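Local coordinates for protein glutathione S-transferase domain (Burkholderia graminis, PDB 4MF5) that probably transfers glutathione onto electrophilic substrates and binds glutathione in a pocket of its N-terminal domain, at residues 225-228 against 232-235; 193-198 against 237-242; 139-144 against 201-206. One frame throughout, in Å; residues are numbered along the deposited sequence.

Contact 1 (225-228 against 232-235); sequences VAIQ and NVQR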
loop_
_atom_site.group_PDB
_atom_site.type_symbol
_atom_site.label_atom_id
_atom_site.label_comp_id
_atom_site.label_asym_id
_atom_site.label_seq_id
_atom_site.Cartn_x
_atom_site.Cartn_y
_atom_site.Cartn_z
ATOM N N VAL A 225 -4.653 4.636 22.650
ATOM C CA VAL A 225 -5.535 3.757 21.874
ATOM C C VAL A 225 -6.220 2.712 22.733
ATOM O O VAL A 225 -7.095 2.035 22.230
ATOM C CB VAL A 225 -4.808 3.100 20.675
ATOM C CG1 VAL A 225 -4.220 4.131 19.745
ATOM C CG2 VAL A 225 -3.745 2.092 21.135
ATOM N N ALA A 226 -5.798 2.570 23.995
ATOM C CA ALA A 226 -6.318 1.569 24.937
ATOM C C ALA A 226 -6.241 0.155 24.336
ATOM O O ALA A 226 -7.251 -0.497 24.062
ATOM C CB ALA A 226 -7.733 1.905 25.403
ATOM N N ILE A 227 -5.014 -0.320 24.154
ATOM C CA ILE A 227 -4.737 -1.570 23.470
ATOM C C ILE A 227 -5.500 -2.757 24.086
ATOM O O ILE A 227 -5.864 -3.691 23.382
ATOM C CB ILE A 227 -3.216 -1.830 23.380
ATOM C CG1 ILE A 227 -2.887 -3.014 22.471
ATOM C CG2 ILE A 227 -2.562 -1.976 24.749
ATOM C CD1 ILE A 227 -3.286 -2.838 21.016
ATOM N N GLN A 228 -5.741 -2.701 25.390
ATOM C CA GLN A 228 -6.462 -3.738 26.119
ATOM C C GLN A 228 -7.897 -3.925 25.603
ATOM O O GLN A 228 -8.521 -4.946 25.897
ATOM C CB GLN A 228 -6.471 -3.457 27.625
ATOM C CG GLN A 228 -7.110 -2.133 28.015
ATOM C CD GLN A 228 -6.180 -0.944 28.063
ATOM O OE1 GLN A 228 -6.546 0.103 28.679
ATOM N NE2 GLN A 228 -5.038 -1.025 27.476
ATOM N N ASN A 232 -8.090 -9.931 20.828
ATOM C CA ASN A 232 -7.541 -10.739 19.752
ATOM C C ASN A 232 -6.234 -10.166 19.210
ATOM O O ASN A 232 -5.294 -10.899 18.917
ATOM C CB ASN A 232 -8.526 -10.901 18.600
ATOM C CG ASN A 232 -9.674 -11.801 18.940
ATOM O OD1 ASN A 232 -9.496 -13.020 19.103
ATOM N ND2 ASN A 232 -10.838 -11.250 18.976
ATOM N N VAL A 233 -6.178 -8.848 19.047
ATOM C CA VAL A 233 -4.937 -8.204 18.622
ATOM C C VAL A 233 -3.848 -8.481 19.659
ATOM O O VAL A 233 -2.713 -8.795 19.299
ATOM C CB VAL A 233 -5.121 -6.691 18.408
ATOM C CG1 VAL A 233 -3.781 -6.008 18.162
ATOM C CG2 VAL A 233 -6.067 -6.413 17.259
ATOM N N GLN A 234 -4.174 -8.368 20.946
ATOM C CA GLN A 234 -3.165 -8.620 21.966
ATOM C C GLN A 234 -2.656 -10.058 21.942
ATOM O O GLN A 234 -1.469 -10.288 22.144
ATOM C CB GLN A 234 -3.723 -8.303 23.365
ATOM C CG GLN A 234 -4.041 -6.811 23.527
ATOM C CD GLN A 234 -4.124 -6.409 24.969
ATOM O OE1 GLN A 234 -4.918 -7.007 25.787
ATOM N NE2 GLN A 234 -3.342 -5.470 25.343
ATOM N N ARG A 235 -3.550 -11.009 21.717
ATOM C CA ARG A 235 -3.177 -12.404 21.574
ATOM C C ARG A 235 -2.211 -12.622 20.425
ATOM O O ARG A 235 -1.164 -13.269 20.582
ATOM C CB ARG A 235 -4.454 -13.225 21.322
ATOM C CG ARG A 235 -4.267 -14.655 20.885
ATOM C CD ARG A 235 -5.566 -15.423 20.670
ATOM N NE ARG A 235 -6.509 -14.830 19.718
ATOM C CZ ARG A 235 -6.399 -14.837 18.395
ATOM N NH1 ARG A 235 -5.313 -15.368 17.818
ATOM N NH2 ARG A 235 -7.387 -14.333 17.658
#
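Ile227 and Gln234 meet at a Schellman motif, the turn that ends helix 222-225, with Ala226 at positive phi as its C-prime residue and Ile227 N closing back on Gly222 O. The case illustrates how a chain leaving one helix can be folded against the next within a few residues. The short 3-10 turn at 227-228 receives the long side chain of Gln234, which runs extended beyond CG and lays its carboxamide beside the Ile227-Gln228 peptide link. Carbon CD of Gln234 lies 3.6 Å from Ile227 O. On the carboxamide, OE1 of Gln234 meets Gln228 CA at 3.6 Å, while NE2 of Gln234 touches the CG2 methyl of Ile227 at 3.6 Å. None of these is a hydrogen bond: the amide makes a packing contact, with the two side chains crossing at a slant. Setting CG1 of Ile227 anti to the backbone N (chi1 -171°) brings its CD1 within 4.3 Å of Val233 CG1, an apolar contact on the more buried side. Within the first turn of the same helix, Arg235 NH2 donates back to Asn232 OD1 over 2.9 Å, nearly straight at 169° and in the guanidinium plane. Two longer helices flank the contact: Val233 packs on helices 170-190 and 203-216, Ile227 rests on Ile216 of the latter, and Glu187 of helix 170-190 accepts from Asn232 N and Val233 N.

Contact 2 (193-198 against 237-242); sequences REWILG and LAAFVA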
loop_
_atom_site.group_PDB
_atom_site.type_symbol
_atom_site.label_atom_id
_atom_site.label_comp_id
_atom_site.label_asym_id
_atom_site.label_seq_id
_atom_site.Cartn_x
_atom_site.Cartn_y
_atom_site.Cartn_z
ATOM N N ARG A 193 -9.860 -16.420 14.436
ATOM C CA ARG A 193 -8.725 -16.730 13.577
ATOM C C ARG A 193 -7.440 -16.706 14.375
ATOM O O ARG A 193 -7.250 -15.863 15.255
ATOM C CB ARG A 193 -8.604 -15.724 12.417
ATOM C CG ARG A 193 -9.724 -15.799 11.404
ATOM C CD ARG A 193 -9.500 -14.883 10.199
ATOM N NE ARG A 193 -10.555 -15.081 9.207
ATOM C CZ ARG A 193 -11.756 -14.500 9.225
ATOM N NH1 ARG A 193 -12.079 -13.596 10.151
ATOM N NH2 ARG A 193 -12.656 -14.816 8.285
ATOM N N GLU A 194 -6.520 -17.585 14.023
ATOM C CA GLU A 194 -5.192 -17.575 14.619
ATOM C C GLU A 194 -4.417 -16.324 14.177
ATOM O O GLU A 194 -3.852 -15.591 14.990
ATOM C CB GLU A 194 -4.426 -18.841 14.221
ATOM C CG GLU A 194 -3.290 -19.185 15.146
ATOM C CD GLU A 194 -3.769 -19.525 16.544
ATOM O OE1 GLU A 194 -4.896 -20.026 16.698
ATOM O OE2 GLU A 194 -3.024 -19.277 17.490
ATOM N N TRP A 195 -4.399 -16.129 12.861
ATOM C CA TRP A 195 -3.645 -15.099 12.177
ATOM C C TRP A 195 -4.597 -14.387 11.216
ATOM O O TRP A 195 -5.765 -14.773 11.059
ATOM C CB TRP A 195 -2.445 -15.728 11.439
ATOM C CG TRP A 195 -1.430 -16.302 12.344
ATOM C CD1 TRP A 195 -1.167 -17.619 12.548
ATOM C CD2 TRP A 195 -0.532 -15.580 13.197
ATOM N NE1 TRP A 195 -0.169 -17.776 13.465
ATOM C CE2 TRP A 195 0.256 -16.535 13.867
ATOM C CE3 TRP A 195 -0.320 -14.219 13.459
ATOM C CZ2 TRP A 195 1.243 -16.170 14.784
ATOM C CZ3 TRP A 195 0.662 -13.865 14.354
ATOM C CH2 TRP A 195 1.425 -14.830 15.009
ATOM N N ILE A 196 -4.110 -13.345 10.543
ATOM C CA ILE A 196 -4.990 -12.541 9.715
ATOM C C ILE A 196 -5.705 -13.366 8.635
ATOM O O ILE A 196 -6.884 -13.138 8.351
ATOM C CB ILE A 196 -4.251 -11.313 9.149
ATOM C CG1 ILE A 196 -3.936 -10.349 10.288
ATOM C CG2 ILE A 196 -5.051 -10.635 8.045
ATOM C CD1 ILE A 196 -2.941 -9.268 9.903
ATOM N N LEU A 197 -5.001 -14.328 8.023
ATOM C CA LEU A 197 -5.595 -15.158 6.980
ATOM C C LEU A 197 -6.178 -16.461 7.527
ATOM O O LEU A 197 -6.585 -17.306 6.744
ATOM C CB LEU A 197 -4.589 -15.459 5.874
ATOM C CG LEU A 197 -4.021 -14.202 5.210
ATOM C CD1 LEU A 197 -3.075 -14.605 4.093
ATOM C CD2 LEU A 197 -5.102 -13.287 4.672
ATOM N N GLY A 198 -6.264 -16.633 8.837
ATOM C CA GLY A 198 -6.824 -17.855 9.406
ATOM C C GLY A 198 -5.741 -18.642 10.099
ATOM O O GLY A 198 -4.974 -18.112 10.906
ATOM N N LEU A 237 -0.463 -10.372 18.733
ATOM C CA LEU A 237 0.772 -9.620 18.899
ATOM C C LEU A 237 1.746 -10.376 19.821
ATOM O O LEU A 237 2.934 -10.492 19.534
ATOM C CB LEU A 237 0.466 -8.242 19.456
ATOM C CG LEU A 237 1.699 -7.403 19.754
ATOM C CD1 LEU A 237 2.514 -7.088 18.523
ATOM C CD2 LEU A 237 1.304 -6.178 20.483
ATOM N N ALA A 238 1.234 -10.883 20.944
ATOM C CA ALA A 238 2.085 -11.622 21.869
ATOM C C ALA A 238 2.677 -12.864 21.192
ATOM O O ALA A 238 3.853 -13.169 21.387
ATOM C CB ALA A 238 1.319 -12.000 23.133
ATOM N N ALA A 239 1.869 -13.579 20.409
ATOM C CA ALA A 239 2.372 -14.731 19.671
ATOM C C ALA A 239 3.450 -14.285 18.683
ATOM O O ALA A 239 4.501 -14.912 18.553
ATOM C CB ALA A 239 1.230 -15.433 18.951
ATOM N N PHE A 240 3.195 -13.197 17.966
ATOM C CA PHE A 240 4.105 -12.703 16.938
ATOM C C PHE A 240 5.476 -12.390 17.508
ATOM O O PHE A 240 6.498 -12.854 16.985
ATOM C CB PHE A 240 3.488 -11.463 16.289
ATOM C CG PHE A 240 4.312 -10.904 15.150
ATOM C CD1 PHE A 240 4.191 -11.441 13.879
ATOM C CD2 PHE A 240 5.155 -9.838 15.332
ATOM C CE1 PHE A 240 4.905 -10.929 12.816
ATOM C CE2 PHE A 240 5.888 -9.309 14.270
ATOM C CZ PHE A 240 5.752 -9.859 13.008
ATOM N N VAL A 241 5.510 -11.588 18.579
ATOM C CA VAL A 241 6.789 -11.118 19.070
ATOM C C VAL A 241 7.620 -12.211 19.676
ATOM O O VAL A 241 8.845 -12.064 19.750
ATOM C CB VAL A 241 6.660 -9.910 20.032
ATOM C CG1 VAL A 241 6.012 -8.727 19.334
ATOM C CG2 VAL A 241 5.920 -10.267 21.317
ATOM N N ALA A 242 6.987 -13.318 20.076
ATOM C CA ALA A 242 7.688 -14.463 20.651
ATOM C C ALA A 242 8.309 -15.391 19.608
ATOM O O ALA A 242 9.104 -16.264 19.973
ATOM C CB ALA A 242 6.753 -15.254 21.538
#
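Trp195 and Phe240 bring the two backbones no nearer than 9.4 Å, CA to CA, so it is the long indole of Trp195 that bridges loop and helix, reaching the helix backbone itself. The loop makes a type I beta turn from Trp195 to Gly198, drawn tight by bonds in both directions: Gly198 N donates to Trp195 O and Trp195 N to Gly198 O. The segment 237-242, in contrast, is helical, with a regular bond from Val241 N to Leu237 O. The indole spans the distance. With CG anti to the carbonyl carbon (chi1 -66°), the six-membered ring of Trp195 extends to the helix and presents its CH2 corner. That corner sits 4.0 Å from Ala239 CB, which lies oblique to the indole, and 3.8 Å from Phe240 N, which lies at the ring edge near its plane. Atom CH2 of Trp195 is also 4.2 Å from Phe240 CB. The side chains of Trp195 and Phe240 cross at about a right angle, with CZ3 of Trp195 at the edge of the phenyl ring, near its plane. Tyr201 meets the indole edge-to-face, and Phe209 meets the phenyl ring of Phe240. No hydrogen bond crosses between the segments. What holds them is therefore apolar burial and shape, while the polar fastening of this loop comes from elsewhere, among others from Arg235, which donates to the carbonyl oxygens of Arg193 and Glu194.

Contact 3 (139-144 against 201-206); sequences QWVMFQ and YSIADI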
loop_
_atom_site.group_PDB
_atom_site.type_symbol
_atom_site.label_atom_id
_atom_site.label_comp_id
_atom_site.label_asym_id
_atom_site.label_seq_id
_atom_site.Cartn_x
_atom_site.Cartn_y
_atom_site.Cartn_z
ATOM N N GLN A 139 -4.577 -8.117 -0.464
ATOM C CA GLN A 139 -5.543 -7.189 0.128
ATOM C C GLN A 139 -5.129 -6.772 1.539
ATOM O O GLN A 139 -5.097 -5.583 1.865
ATOM C CB GLN A 139 -6.910 -7.864 0.127
ATOM C CG GLN A 139 -7.997 -7.128 0.882
ATOM C CD GLN A 139 -9.176 -8.037 1.043
ATOM O OE1 GLN A 139 -10.065 -8.068 0.197
ATOM N NE2 GLN A 139 -9.145 -8.858 2.082
ATOM N N TRP A 140 -4.831 -7.735 2.412
ATOM C CA TRP A 140 -4.483 -7.370 3.786
ATOM C C TRP A 140 -3.122 -6.671 3.868
ATOM O O TRP A 140 -2.945 -5.795 4.719
ATOM C CB TRP A 140 -4.610 -8.581 4.741
ATOM C CG TRP A 140 -6.038 -8.895 5.011
ATOM C CD1 TRP A 140 -6.786 -9.904 4.487
ATOM C CD2 TRP A 140 -6.931 -8.128 5.842
ATOM N NE1 TRP A 140 -8.100 -9.814 4.952
ATOM C CE2 TRP A 140 -8.205 -8.729 5.771
ATOM C CE3 TRP A 140 -6.775 -7.000 6.642
ATOM C CZ2 TRP A 140 -9.312 -8.220 6.459
ATOM C CZ3 TRP A 140 -7.873 -6.501 7.342
ATOM C CH2 TRP A 140 -9.123 -7.107 7.236
ATOM N N VAL A 141 -2.175 -7.003 2.989
ATOM C CA VAL A 141 -0.939 -6.245 2.918
ATOM C C VAL A 141 -1.232 -4.801 2.480
ATOM O O VAL A 141 -0.659 -3.857 3.036
ATOM C CB VAL A 141 0.109 -6.920 2.011
ATOM C CG1 VAL A 141 1.298 -6.002 1.769
ATOM C CG2 VAL A 141 0.565 -8.257 2.616
ATOM N N MET A 142 -2.132 -4.614 1.518
ATOM C CA MET A 142 -2.522 -3.265 1.087
ATOM C C MET A 142 -3.209 -2.471 2.201
ATOM O O MET A 142 -2.965 -1.269 2.346
ATOM C CB MET A 142 -3.423 -3.341 -0.144
ATOM C CG MET A 142 -2.758 -3.791 -1.418
ATOM S SD MET A 142 -1.488 -2.632 -1.956
ATOM C CE MET A 142 -1.038 -3.421 -3.514
ATOM N N PHE A 143 -4.085 -3.124 2.974
ATOM C CA PHE A 143 -4.705 -2.489 4.137
ATOM C C PHE A 143 -3.636 -1.986 5.087
ATOM O O PHE A 143 -3.713 -0.887 5.634
ATOM C CB PHE A 143 -5.620 -3.513 4.824
ATOM C CG PHE A 143 -6.072 -3.111 6.188
ATOM C CD1 PHE A 143 -7.080 -2.176 6.363
ATOM C CD2 PHE A 143 -5.496 -3.641 7.321
ATOM C CE1 PHE A 143 -7.482 -1.790 7.633
ATOM C CE2 PHE A 143 -5.930 -3.296 8.590
ATOM C CZ PHE A 143 -6.913 -2.356 8.732
ATOM N N GLN A 144 -2.614 -2.802 5.316
ATOM C CA GLN A 144 -1.514 -2.403 6.177
ATOM C C GLN A 144 -0.745 -1.215 5.583
ATOM O O GLN A 144 -0.442 -0.237 6.276
ATOM C CB GLN A 144 -0.599 -3.608 6.452
ATOM C CG GLN A 144 0.483 -3.318 7.463
ATOM C CD GLN A 144 1.621 -2.501 6.901
ATOM O OE1 GLN A 144 2.138 -2.805 5.821
ATOM N NE2 GLN A 144 2.039 -1.455 7.644
ATOM N N TYR A 201 -0.038 -18.414 9.373
ATOM C CA TYR A 201 0.778 -17.216 9.491
ATOM C C TYR A 201 1.281 -16.829 8.099
ATOM O O TYR A 201 1.668 -17.702 7.325
ATOM C CB TYR A 201 1.949 -17.556 10.412
ATOM C CG TYR A 201 3.023 -16.521 10.587
ATOM C CD1 TYR A 201 2.816 -15.384 11.357
ATOM C CD2 TYR A 201 4.292 -16.718 10.048
ATOM C CE1 TYR A 201 3.848 -14.486 11.602
ATOM C CE2 TYR A 201 5.317 -15.829 10.275
ATOM C CZ TYR A 201 5.103 -14.724 11.084
ATOM O OH TYR A 201 6.122 -13.846 11.407
ATOM N N SER A 202 1.302 -15.537 7.801
ATOM C CA SER A 202 1.592 -15.101 6.448
ATOM C C SER A 202 2.245 -13.737 6.406
ATOM O O SER A 202 2.374 -13.041 7.426
ATOM C CB SER A 202 0.296 -15.042 5.623
ATOM O OG SER A 202 -0.489 -13.897 5.978
ATOM N N ILE A 203 2.543 -13.289 5.193
ATOM C CA ILE A 203 3.028 -11.950 4.977
ATOM C C ILE A 203 2.068 -10.879 5.488
ATOM O O ILE A 203 2.510 -9.760 5.764
ATOM C CB ILE A 203 3.396 -11.689 3.492
ATOM C CG1 ILE A 203 2.213 -11.872 2.538
ATOM C CG2 ILE A 203 4.606 -12.515 3.109
ATOM C CD1 ILE A 203 2.516 -11.420 1.133
ATOM N N ALA A 204 0.761 -11.158 5.576
ATOM C CA ALA A 204 -0.131 -10.160 6.156
ATOM C C ALA A 204 0.221 -9.868 7.618
ATOM O O ALA A 204 0.197 -8.714 8.068
ATOM C CB ALA A 204 -1.582 -10.608 6.028
ATOM N N ASP A 205 0.525 -10.916 8.372
ATOM C CA ASP A 205 0.916 -10.748 9.779
ATOM C C ASP A 205 2.263 -10.043 9.885
ATOM O O ASP A 205 2.467 -9.163 10.732
ATOM C CB ASP A 205 0.956 -12.124 10.458
ATOM C CG ASP A 205 -0.337 -12.886 10.240
ATOM O OD1 ASP A 205 -1.377 -12.417 10.755
ATOM O OD2 ASP A 205 -0.280 -13.921 9.536
ATOM N N ILE A 206 3.207 -10.454 9.043
ATOM C CA ILE A 206 4.533 -9.860 9.039
ATOM C C ILE A 206 4.474 -8.364 8.720
ATOM O O ILE A 206 5.224 -7.574 9.284
ATOM C CB ILE A 206 5.457 -10.633 8.081
ATOM C CG1 ILE A 206 5.657 -12.066 8.607
ATOM C CG2 ILE A 206 6.783 -9.910 7.915
ATOM C CD1 ILE A 206 6.384 -12.987 7.641
#
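Val141 and Ala204 lie with their CA atoms only 5.1 Å apart, an intimate helix-helix approach in the all-helical C-terminal domain of the glutathione transferase fold. It occurs where helix 203-216 begins, at a capping box built by Ser202 and Asp205. Such closeness depends on small groups at the crossing, and Ala204 is one: its CB methyl meets CB of Trp140 at 3.9 Å. The CB of Trp140 points to the partner helix, but its indole swings away, setting CZ3 of Trp140 over a face of the Phe143 ring, 3.7 Å above its plane and offset toward the rim. Beyond this, the indole meets Phe110 of the second subunit edge-to-face, so one residue serves both the domain core and the dimer interface.

On the other flank, the branches of Val141 and Ile203 meet at a slant. The CG2 methyl of Val141 does the touching, lying 4.0 Å from CG1 of Ile203 and also 4.1 Å from Ala204 CA. Ile203 adopts a chi1 of 60°, which tucks CG1 between its backbone N and carbonyl carbon; the chain then runs on so that CD1 too comes against that valine methyl. Around Ile203, Met59 and side chains of helix 112-123 continue the apolar packing, tying the helix start to the N-terminal half of the chain. The capping box meanwhile takes up the N-H of Ala204 and that of Ser202 itself. Ser202 OG accepts from Ala204 N at 3.0 Å. In return, Asp205 OD2 accepts from Ser202 N at 2.9 Å through the lone pair pointing away from OD1.

The three contacts form a chain of neighbours. Contacts 1 and 2 share helix 231-242, have centres 12 Å apart, and are linked by Arg235. Contacts 2 and 3, 11 Å apart at their centres, alternate along the sequence and are stitched by Ile196 N to Asp205 OD1 at 2.9 Å; the aspartate thus serves loop and helix cap together. Contacts 1 and 3 do not touch, their nearest atoms being about 9 Å apart. The side chain of Val141 in contact 3 is about 13 Å from the bound glutathione and about 10 Å from that of Asn52, and the side chain of Phe240 in contact 2 about 12 Å from that of Asn52; contact 1 lies away from the binding residues.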